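Long-range contacts in 2-oxoadipate dioxygenase/decarboxylase (Pseudomonas putida, PDB 6W1G), which catalyses the iron(II)-dependent, O2-consuming decarboxylation and hydroxylation of 2-oxoadipate to D-2-hydroxyglutarate in a D-lysine breakdown pathway: residues K249-G254 with A328-Y333; P261-Q266 with F399-A404; A300-K305 with G355-R360; Q308-L313 with A339-F344. All blocks are in the same frame, centred on the assembly; numbering follows the deposited sequence.

Contact 1 (K249-G254 with A328-Y333)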
# COMPACT_ATOMS: atom_id res chain seq x y z
N LYS A 249 -10.27 14.78 5.14
CA LYS A 249 -11.64 14.35 5.03
C LYS A 249 -12.07 13.70 6.34
O LYS A 249 -11.36 12.86 6.90
CB LYS A 249 -11.75 13.38 3.87
CG LYS A 249 -11.44 13.98 2.49
CD LYS A 249 -12.47 14.96 2.00
CE LYS A 249 -12.43 15.01 0.47
NZ LYS A 249 -12.57 16.39 -0.06
N ALA A 250 -13.22 14.12 6.85
CA ALA A 250 -13.76 13.51 8.05
C ALA A 250 -14.13 12.05 7.85
O ALA A 250 -14.01 11.26 8.78
CB ALA A 250 -15.00 14.27 8.50
N VAL A 251 -14.60 11.68 6.66
CA VAL A 251 -14.85 10.28 6.36
C VAL A 251 -13.53 9.54 6.26
O VAL A 251 -12.65 9.88 5.46
CB VAL A 251 -15.63 10.15 5.05
CG1 VAL A 251 -15.72 8.70 4.63
CG2 VAL A 251 -17.03 10.74 5.17
N VAL A 252 -13.37 8.51 7.06
CA VAL A 252 -12.21 7.65 7.00
C VAL A 252 -12.61 6.39 6.25
O VAL A 252 -13.59 5.73 6.63
CB VAL A 252 -11.71 7.34 8.43
CG1 VAL A 252 -10.55 6.36 8.38
CG2 VAL A 252 -11.31 8.61 9.14
N GLU A 253 -11.84 6.04 5.22
CA GLU A 253 -12.09 4.81 4.50
C GLU A 253 -11.57 3.63 5.29
O GLU A 253 -10.56 3.75 5.99
CB GLU A 253 -11.41 4.83 3.13
CG GLU A 253 -11.91 5.94 2.22
CD GLU A 253 -11.27 5.86 0.87
OE1 GLU A 253 -10.24 6.55 0.65
OE2 GLU A 253 -11.75 5.07 0.04
N GLY A 254 -12.26 2.49 5.17
CA GLY A 254 -11.92 1.28 5.88
C GLY A 254 -12.90 1.00 7.00
O GLY A 254 -13.93 1.65 7.15
N ALA A 328 -20.59 15.68 3.82
CA ALA A 328 -21.80 16.28 4.36
C ALA A 328 -22.51 15.34 5.32
O ALA A 328 -23.18 15.80 6.25
CB ALA A 328 -22.74 16.69 3.23
N ASN A 329 -22.37 14.03 5.11
CA ASN A 329 -22.98 13.03 5.98
C ASN A 329 -21.98 12.33 6.89
O ASN A 329 -22.30 11.27 7.45
CB ASN A 329 -23.72 12.00 5.11
CG ASN A 329 -22.83 11.38 4.03
OD1 ASN A 329 -21.66 11.05 4.27
ND2 ASN A 329 -23.39 11.21 2.83
N ALA A 330 -20.79 12.92 7.08
CA ALA A 330 -19.67 12.17 7.68
C ALA A 330 -19.98 11.67 9.08
O ALA A 330 -19.65 10.53 9.42
CB ALA A 330 -18.39 13.02 7.70
N GLU A 331 -20.57 12.50 9.93
CA GLU A 331 -20.89 12.06 11.28
C GLU A 331 -21.85 10.88 11.26
O GLU A 331 -21.66 9.88 11.95
CB GLU A 331 -21.47 13.22 12.08
CG GLU A 331 -22.49 14.08 11.32
CD GLU A 331 -21.95 15.43 10.85
OE1 GLU A 331 -20.74 15.52 10.55
OE2 GLU A 331 -22.73 16.41 10.79
N ARG A 332 -22.92 10.99 10.46
CA ARG A 332 -23.89 9.91 10.35
C ARG A 332 -23.26 8.66 9.75
O ARG A 332 -23.53 7.55 10.21
CB ARG A 332 -25.09 10.35 9.51
CG ARG A 332 -26.10 9.21 9.33
CD ARG A 332 -27.46 9.60 8.83
NE ARG A 332 -28.42 8.50 8.98
CZ ARG A 332 -28.93 7.79 7.98
NH1 ARG A 332 -28.62 8.05 6.72
NH2 ARG A 332 -29.80 6.82 8.24
N TYR A 333 -22.44 8.82 8.71
CA TYR A 333 -21.77 7.66 8.11
C TYR A 333 -20.90 6.94 9.13
O TYR A 333 -20.93 5.71 9.26
CB TYR A 333 -20.88 8.09 6.94
CG TYR A 333 -20.05 6.94 6.43
CD1 TYR A 333 -18.72 6.85 6.74
CD2 TYR A 333 -20.62 5.91 5.68
CE1 TYR A 333 -17.93 5.79 6.29
CE2 TYR A 333 -19.85 4.83 5.24
CZ TYR A 333 -18.50 4.78 5.54
OH TYR A 333 -17.76 3.73 5.10
O HOH W 1 -15.22 3.63 5.73
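V251 divides its two methyls between residues one turn apart on the opposing helix: CG2 lies 3.7 Å from A330 CB, and CG1 comes to 4.0 Å from Y333 CE1. The torsion chi1 of 171° sets CG1 anti to the backbone N and CG2 anti to the carbonyl carbon, and that splay is what lets one short side chain serve both partners. The valine and tyrosine side chains cross at about a right angle, with CG1 oblique to the ring. A250 adds a second methyl against the helix start, its CB 3.7 Å from A330 CB, so the A330 methyl is touched by both residues.

Polar contact between the segments runs through one water. Y333 OH donates to it over 2.6 Å, and the water lies in the plane of the tyrosine ring at its edge. The same water gives its two hydrogens to backbone carbonyls of the loop, V252 O at 2.8 Å and G254 O at 2.8 Å, which ties the phenol to the main chain on both sides of E253.

This is the packing of a loop on the first turn of a helix, where Y333 N bonds back to N329 O. E327, just ahead of the helix, takes the backbone N-H groups of A250 and V251 on its carboxylate. Helix 330-341 thus meets the loop through A330 and Y333, while Y333 also packs on L314, T317 and L321 of helix 304-321; the loop itself runs beside strand 264-275, with backbone hydrogen bonds between K249 and S268 and between E253 and Q266.

Contact 2 (P261-Q266 with F399-A404)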
# COMPACT_ATOMS: atom_id res chain seq x y z
N PRO A 261 -7.48 -3.78 14.80
CA PRO A 261 -7.80 -3.30 13.46
C PRO A 261 -7.69 -4.39 12.42
O PRO A 261 -6.88 -5.33 12.54
CB PRO A 261 -6.79 -2.17 13.25
CG PRO A 261 -6.62 -1.65 14.70
CD PRO A 261 -6.48 -2.94 15.47
N ILE A 262 -8.44 -4.21 11.34
CA ILE A 262 -8.46 -5.10 10.19
C ILE A 262 -8.24 -4.29 8.92
O ILE A 262 -8.64 -3.13 8.81
CB ILE A 262 -9.77 -5.93 10.11
CG1 ILE A 262 -11.00 -5.02 10.04
CG2 ILE A 262 -9.83 -6.89 11.30
CD1 ILE A 262 -12.31 -5.81 10.01
N LEU A 263 -7.60 -4.94 7.93
CA LEU A 263 -7.28 -4.28 6.66
C LEU A 263 -6.52 -2.99 6.93
O LEU A 263 -5.45 -3.03 7.55
CB LEU A 263 -8.51 -4.10 5.77
CG LEU A 263 -9.19 -5.42 5.39
CD1 LEU A 263 -10.34 -5.17 4.42
CD2 LEU A 263 -8.24 -6.42 4.79
N LEU A 264 -7.00 -1.83 6.45
CA LEU A 264 -6.36 -0.57 6.76
C LEU A 264 -7.46 0.49 6.88
O LEU A 264 -8.58 0.28 6.41
CB LEU A 264 -5.28 -0.19 5.76
CG LEU A 264 -5.72 0.11 4.34
CD1 LEU A 264 -6.27 1.51 4.17
CD2 LEU A 264 -4.54 -0.06 3.40
N ARG A 265 -7.09 1.63 7.45
CA ARG A 265 -7.91 2.82 7.46
C ARG A 265 -7.11 3.94 6.82
O ARG A 265 -5.88 3.98 6.96
CB ARG A 265 -8.27 3.23 8.86
CG ARG A 265 -9.00 2.15 9.65
CD ARG A 265 -9.43 2.62 11.04
NE ARG A 265 -10.62 3.46 10.91
CZ ARG A 265 -10.99 4.41 11.76
NH1 ARG A 265 -10.27 4.67 12.83
NH2 ARG A 265 -12.12 5.09 11.54
N GLN A 266 -7.78 4.82 6.07
CA GLN A 266 -7.06 5.88 5.37
C GLN A 266 -7.92 7.13 5.21
O GLN A 266 -9.16 7.06 5.16
CB GLN A 266 -6.60 5.45 3.98
CG GLN A 266 -7.74 5.10 3.05
CD GLN A 266 -7.35 4.49 1.69
OE1 GLN A 266 -6.39 3.69 1.57
NE2 GLN A 266 -8.12 4.83 0.68
N PHE A 399 -4.21 -3.15 -0.19
CA PHE A 399 -5.02 -1.94 -0.24
C PHE A 399 -6.50 -2.32 -0.12
O PHE A 399 -6.87 -3.50 -0.23
CB PHE A 399 -4.69 -1.17 -1.51
CG PHE A 399 -3.26 -0.70 -1.48
CD1 PHE A 399 -2.95 0.48 -0.87
CD2 PHE A 399 -2.22 -1.48 -1.95
CE1 PHE A 399 -1.66 0.91 -0.75
CE2 PHE A 399 -0.91 -1.08 -1.79
CZ PHE A 399 -0.63 0.14 -1.25
N LEU A 400 -7.33 -1.32 0.17
CA LEU A 400 -8.74 -1.61 0.31
C LEU A 400 -9.33 -2.14 -0.99
O LEU A 400 -8.97 -1.68 -2.09
CB LEU A 400 -9.50 -0.39 0.83
CG LEU A 400 -9.14 0.05 2.26
CD1 LEU A 400 -9.84 1.37 2.60
CD2 LEU A 400 -9.49 -1.04 3.28
N PRO A 401 -10.21 -3.13 -0.92
CA PRO A 401 -10.81 -3.63 -2.16
C PRO A 401 -11.75 -2.62 -2.78
O PRO A 401 -12.32 -1.77 -2.10
CB PRO A 401 -11.57 -4.88 -1.71
CG PRO A 401 -11.83 -4.68 -0.27
CD PRO A 401 -10.69 -3.86 0.26
N VAL A 402 -11.90 -2.74 -4.10
CA VAL A 402 -12.93 -1.99 -4.80
C VAL A 402 -14.28 -2.59 -4.46
O VAL A 402 -14.44 -3.82 -4.46
CB VAL A 402 -12.68 -2.03 -6.32
CG1 VAL A 402 -13.71 -1.16 -7.06
CG2 VAL A 402 -11.26 -1.60 -6.69
N SER A 403 -15.26 -1.75 -4.16
CA SER A 403 -16.62 -2.22 -3.96
C SER A 403 -17.06 -3.10 -5.13
O SER A 403 -16.87 -2.75 -6.29
CB SER A 403 -17.55 -1.01 -3.86
OG SER A 403 -17.55 -0.31 -5.09
N ALA A 404 -17.68 -4.24 -4.80
CA ALA A 404 -18.12 -5.21 -5.81
C ALA A 404 -19.64 -5.22 -5.92
O ALA A 404 -20.26 -4.19 -6.19
CB ALA A 404 -17.58 -6.62 -5.47
O HOH W 2 -6.47 1.36 0.14
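L400 buries more surface than any other residue here, set against L264 and, with less area, L263. Its CG lies 3.7 Å from L264 CD1, and the two leucine side chains cross obliquely. In L264, chi1 of 66° places CG between the backbone N and the carbonyl carbon. Its CD1 meets L400, and CD2 reaches F399 CA at 4.1 Å. The CD2 branch of L400 turns toward the backbone, 3.5 Å from L264 O and 4.1 Å from L263 CB. P401 extends the apolar patch, its CD 4.4 Å from L263 CD1.

Q266 meets L400 tip to tip, and its amide is held at both ends. A water donates to Q266 OE1 over 2.7 Å and accepts from L400 N over 2.8 Å, while NE2 bonds to E253.

The loop 399-404 belongs to the active-site wall. F399 packs edge-to-face with the metal ligand H70, its side chain about 5 Å from the bound nickel, and V402 binds 2-oxoadipate; Q266 touches E294, another metal ligand. Direct contact between the segments is largely apolar, with a water as the polar link. L264 O is buried beneath the L400 methyl without a hydrogen-bond partner in the model, which is probably unfavourable for that carbonyl.

Contact 3 (A300-K305 with G355-R360)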
# COMPACT_ATOMS: atom_id res chain seq x y z
N ALA A 300 -4.92 -6.02 10.53
CA ALA A 300 -4.76 -7.43 10.22
C ALA A 300 -5.18 -7.76 8.80
O ALA A 300 -6.25 -7.36 8.31
CB ALA A 300 -5.62 -8.24 11.17
N ALA A 301 -4.39 -8.62 8.17
CA ALA A 301 -4.79 -9.24 6.92
C ALA A 301 -5.94 -10.21 7.19
O ALA A 301 -5.93 -10.97 8.15
CB ALA A 301 -3.59 -9.98 6.36
N LEU A 302 -6.94 -10.18 6.31
CA LEU A 302 -8.13 -11.03 6.42
C LEU A 302 -8.07 -12.22 5.48
O LEU A 302 -7.56 -12.13 4.36
CB LEU A 302 -9.39 -10.22 6.13
CG LEU A 302 -9.66 -9.06 7.04
CD1 LEU A 302 -10.98 -8.40 6.74
CD2 LEU A 302 -9.57 -9.53 8.51
N THR A 303 -8.60 -13.34 5.95
CA THR A 303 -8.79 -14.52 5.14
C THR A 303 -9.95 -14.25 4.15
O THR A 303 -10.68 -13.29 4.28
CB THR A 303 -9.18 -15.69 6.05
OG1 THR A 303 -10.40 -15.34 6.65
CG2 THR A 303 -8.09 -15.93 7.09
N PRO A 304 -10.20 -15.17 3.22
CA PRO A 304 -11.41 -15.07 2.38
C PRO A 304 -12.68 -14.92 3.19
O PRO A 304 -13.54 -14.10 2.88
CB PRO A 304 -11.36 -16.35 1.53
CG PRO A 304 -9.89 -16.63 1.40
CD PRO A 304 -9.29 -16.22 2.76
N LYS A 305 -12.78 -15.69 4.27
CA LYS A 305 -13.94 -15.59 5.14
C LYS A 305 -14.05 -14.21 5.78
O LYS A 305 -15.16 -13.65 5.85
CB LYS A 305 -13.90 -16.69 6.19
CG LYS A 305 -15.09 -16.67 7.14
CD LYS A 305 -14.91 -17.73 8.21
CE LYS A 305 -16.03 -17.72 9.22
NZ LYS A 305 -15.84 -18.79 10.25
N GLY A 355 -11.31 -18.07 12.12
CA GLY A 355 -10.62 -18.07 10.83
C GLY A 355 -10.88 -16.81 10.03
O GLY A 355 -11.01 -16.89 8.79
N LEU A 356 -10.96 -15.66 10.70
CA LEU A 356 -11.26 -14.41 10.01
C LEU A 356 -10.04 -13.64 9.56
O LEU A 356 -10.12 -12.81 8.64
CB LEU A 356 -12.11 -13.51 10.91
CG LEU A 356 -13.46 -14.14 11.28
CD1 LEU A 356 -14.13 -13.30 12.30
CD2 LEU A 356 -14.33 -14.30 10.08
N ALA A 357 -8.90 -13.86 10.19
CA ALA A 357 -7.68 -13.12 9.94
C ALA A 357 -6.51 -14.08 9.92
O ALA A 357 -6.60 -15.19 10.46
CB ALA A 357 -7.42 -12.05 10.96
N TYR A 358 -5.42 -13.67 9.30
CA TYR A 358 -4.17 -14.42 9.33
C TYR A 358 -3.34 -13.97 10.52
O TYR A 358 -3.39 -12.81 10.93
CB TYR A 358 -3.37 -14.18 8.03
CG TYR A 358 -4.03 -14.77 6.83
CD1 TYR A 358 -4.00 -16.12 6.59
CD2 TYR A 358 -4.69 -13.94 5.92
CE1 TYR A 358 -4.60 -16.65 5.47
CE2 TYR A 358 -5.28 -14.44 4.79
CZ TYR A 358 -5.26 -15.82 4.57
OH TYR A 358 -5.89 -16.35 3.48
N PHE A 359 -2.55 -14.92 11.04
CA PHE A 359 -1.75 -14.73 12.25
C PHE A 359 -0.33 -15.18 12.04
O PHE A 359 -0.04 -16.02 11.21
CB PHE A 359 -2.39 -15.49 13.43
CG PHE A 359 -3.68 -14.87 13.88
CD1 PHE A 359 -4.90 -15.15 13.26
CD2 PHE A 359 -3.66 -13.89 14.87
CE1 PHE A 359 -6.05 -14.44 13.63
CE2 PHE A 359 -4.81 -13.22 15.25
CZ PHE A 359 -5.98 -13.47 14.63
N ARG A 360 0.56 -14.65 12.86
CA ARG A 360 1.87 -15.26 13.08
C ARG A 360 1.99 -15.70 14.52
O ARG A 360 1.50 -15.05 15.44
CB ARG A 360 3.00 -14.26 12.72
CG ARG A 360 3.02 -13.90 11.27
CD ARG A 360 4.10 -12.80 10.99
NE ARG A 360 5.43 -13.38 11.03
CZ ARG A 360 6.51 -12.73 11.38
NH1 ARG A 360 6.48 -11.45 11.69
NH2 ARG A 360 7.67 -13.38 11.42
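T303 sits over Y358 and beside G355, just past the end of a helix, and its side chain divides between the G355 carbonyl, approached by CB and OG1, and the Y358 ring, under CG2. CB lies 3.5 Å from G355 O. From there chi1 of 62° puts OG1 between the backbone N and the carbonyl carbon, where it donates to G355 O over 2.7 Å, tilted 23° from the carbonyl plane. The same hydroxyl oxygen accepts from G306 N, making T303 the N-cap of helix 304-321. CG2, the other tip, stands over the centre of the Y358 ring, a CH-pi contact 3.8 Å from the centroid and 9° off the normal.

Two backbone bonds flank the single bridge between L302 and A357. Y358 N donates to A301 O at 3.0 Å, and T303 N to L356 O at 3.1 Å; the second donor stands well above the carbonyl plane. L302 CD2 also packs close to L356 O, at 3.3 Å. At the outer edge the fully extended K305 chain passes over the L356 side chain, with CG and CE both 3.9 Å from CD2, and its NZ goes on to bond Q354 O.

G355 has positive phi and closes the preceding helix with a Schellman motif. Its carbonyl thus accepts from the threonine that caps the start of helix 304-321. The contact joins the beginning of that helix to the link between helix 348-353 and strand 359-363; helix 440-458 packs on it through L441, which touches P304 and Y358, and A301 and Y358 both make backbone bonds to L394.

Contact 4 (Q308-L313 with A339-F344)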
# COMPACT_ATOMS: atom_id res chain seq x y z
N GLN A 308 -15.16 -11.65 3.24
CA GLN A 308 -16.60 -11.73 2.99
C GLN A 308 -17.40 -11.01 4.06
O GLN A 308 -18.35 -10.28 3.75
CB GLN A 308 -16.98 -13.20 2.92
CG GLN A 308 -16.43 -13.90 1.68
CD GLN A 308 -16.58 -15.41 1.69
OE1 GLN A 308 -17.30 -15.98 2.50
NE2 GLN A 308 -15.87 -16.07 0.78
N LEU A 309 -17.01 -11.17 5.32
CA LEU A 309 -17.70 -10.49 6.41
C LEU A 309 -17.50 -8.97 6.33
O LEU A 309 -18.45 -8.20 6.44
CB LEU A 309 -17.24 -11.09 7.74
CG LEU A 309 -17.91 -10.49 8.96
CD1 LEU A 309 -19.45 -10.64 8.95
CD2 LEU A 309 -17.31 -11.12 10.22
N TYR A 310 -16.26 -8.54 6.09
CA TYR A 310 -15.97 -7.13 5.90
C TYR A 310 -16.85 -6.53 4.81
O TYR A 310 -17.46 -5.46 4.99
CB TYR A 310 -14.46 -7.01 5.53
CG TYR A 310 -14.06 -5.58 5.28
CD1 TYR A 310 -13.65 -4.77 6.33
CD2 TYR A 310 -14.12 -5.02 4.01
CE1 TYR A 310 -13.34 -3.46 6.13
CE2 TYR A 310 -13.81 -3.68 3.80
CZ TYR A 310 -13.42 -2.91 4.87
OH TYR A 310 -13.09 -1.58 4.69
N ASP A 311 -16.85 -7.17 3.65
CA ASP A 311 -17.59 -6.61 2.52
C ASP A 311 -19.07 -6.51 2.86
O ASP A 311 -19.74 -5.53 2.50
CB ASP A 311 -17.35 -7.47 1.27
CG ASP A 311 -15.88 -7.48 0.79
OD1 ASP A 311 -15.05 -6.68 1.28
OD2 ASP A 311 -15.57 -8.30 -0.11
N LYS A 312 -19.60 -7.51 3.57
CA LYS A 312 -21.02 -7.53 3.89
C LYS A 312 -21.39 -6.37 4.80
O LYS A 312 -22.40 -5.70 4.61
CB LYS A 312 -21.38 -8.84 4.58
CG LYS A 312 -22.85 -9.03 4.93
CD LYS A 312 -23.03 -10.39 5.57
CE LYS A 312 -22.81 -10.31 7.06
NZ LYS A 312 -24.02 -10.80 7.79
N LEU A 313 -20.58 -6.15 5.83
CA LEU A 313 -20.89 -5.10 6.79
C LEU A 313 -20.67 -3.72 6.19
O LEU A 313 -21.40 -2.77 6.52
CB LEU A 313 -20.06 -5.30 8.05
CG LEU A 313 -20.27 -6.68 8.70
CD1 LEU A 313 -19.37 -6.84 9.89
CD2 LEU A 313 -21.73 -6.95 9.10
N ALA A 339 -21.91 0.99 14.02
CA ALA A 339 -23.01 0.12 14.38
C ALA A 339 -22.98 -1.18 13.59
O ALA A 339 -23.14 -2.26 14.16
CB ALA A 339 -24.32 0.88 14.19
N ASN A 340 -22.76 -1.09 12.28
CA ASN A 340 -22.81 -2.29 11.45
C ASN A 340 -21.59 -3.19 11.68
O ASN A 340 -21.70 -4.41 11.56
CB ASN A 340 -22.92 -1.88 9.98
CG ASN A 340 -24.34 -1.52 9.58
OD1 ASN A 340 -25.13 -2.40 9.22
ND2 ASN A 340 -24.68 -0.24 9.62
N PHE A 341 -20.44 -2.62 12.03
CA PHE A 341 -19.23 -3.44 12.18
C PHE A 341 -19.13 -4.04 13.57
O PHE A 341 -18.18 -4.78 13.84
CB PHE A 341 -17.97 -2.65 11.83
CG PHE A 341 -17.52 -2.86 10.42
CD1 PHE A 341 -18.07 -2.12 9.40
CD2 PHE A 341 -16.58 -3.81 10.11
CE1 PHE A 341 -17.69 -2.32 8.10
CE2 PHE A 341 -16.18 -4.02 8.82
CZ PHE A 341 -16.71 -3.27 7.81
N ALA A 342 -20.09 -3.75 14.46
CA ALA A 342 -20.16 -4.48 15.72
C ALA A 342 -20.19 -5.99 15.52
O ALA A 342 -19.78 -6.73 16.42
CB ALA A 342 -21.40 -4.04 16.52
N GLU A 343 -20.68 -6.47 14.38
CA GLU A 343 -20.76 -7.89 14.07
C GLU A 343 -19.42 -8.52 13.69
O GLU A 343 -19.34 -9.75 13.59
CB GLU A 343 -21.72 -8.05 12.89
CG GLU A 343 -21.93 -9.46 12.39
CD GLU A 343 -23.02 -9.57 11.34
OE1 GLU A 343 -23.98 -8.77 11.38
OE2 GLU A 343 -22.90 -10.46 10.48
N PHE A 344 -18.39 -7.73 13.46
CA PHE A 344 -17.08 -8.28 13.16
C PHE A 344 -16.34 -8.46 14.48
O PHE A 344 -16.03 -7.47 15.14
CB PHE A 344 -16.30 -7.36 12.23
CG PHE A 344 -15.21 -8.07 11.46
CD1 PHE A 344 -14.14 -8.67 12.14
CD2 PHE A 344 -15.26 -8.20 10.09
CE1 PHE A 344 -13.17 -9.38 11.45
CE2 PHE A 344 -14.29 -8.90 9.39
CZ PHE A 344 -13.23 -9.48 10.07
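Helix 304-321 packs here on the last part of helix 330-341 and the type I turn F341-F344, with L313 giving up the most surface. Its CB stands over the centre of the F341 ring, 3.8 Å from the centroid and 11° off the normal. Farther out, L313 CD2 lies 3.5 Å from N340 O and also meets the carboxylate carbon of E343, while CD1 packs on F344 CB.

One turn back, L309 CD2 covers a face of the F344 ring, offset toward the rim, 3.9 Å from its centroid. Next to L309 in sequence, Y310, its CG anti to the backbone N (chi1 178°), takes the edge of F341 against its face. The pair is an offset edge-to-face stack, centroids 5.4 Å apart and planes at 60°.

On the exposed side K312, bent at chi3 and chi4, brings NZ to 2.9 Å from E343 OE2, a salt bridge entering on the syn side near the carboxylate plane. E343 reaches it with an extended chain whose aliphatic part lies against L313. Aromatic and leucine packing, largely buried, thus makes up the inner part of the interface, and the ion pair lies at the exposed margin, where solvent would be expected to weaken it.

In the fold
Following the chain from the N terminus, the loop 249-254 comes first, then 261-266, which leads into strand 264-275. After the return strand 288-298, residues 300-305 begin helix 304-321, which carries 308-313. Contact 1 then closes at 328-333, contact 4 at 339-344, contact 3 at 355-360 and contact 2 last, at 399-404. Contacts 2, 3 and 4 are therefore nested, 4 innermost, while contact 1 crosses all three. Y310 joins the set spatially, touching G254, L263, L302 and L400. Together the contacts tie helices 304-321 and 330-341 to the sheet of strands 264-275 and 288-298 and to the loop bordering the metal site; contact 3 adds the approach to strand 359-363.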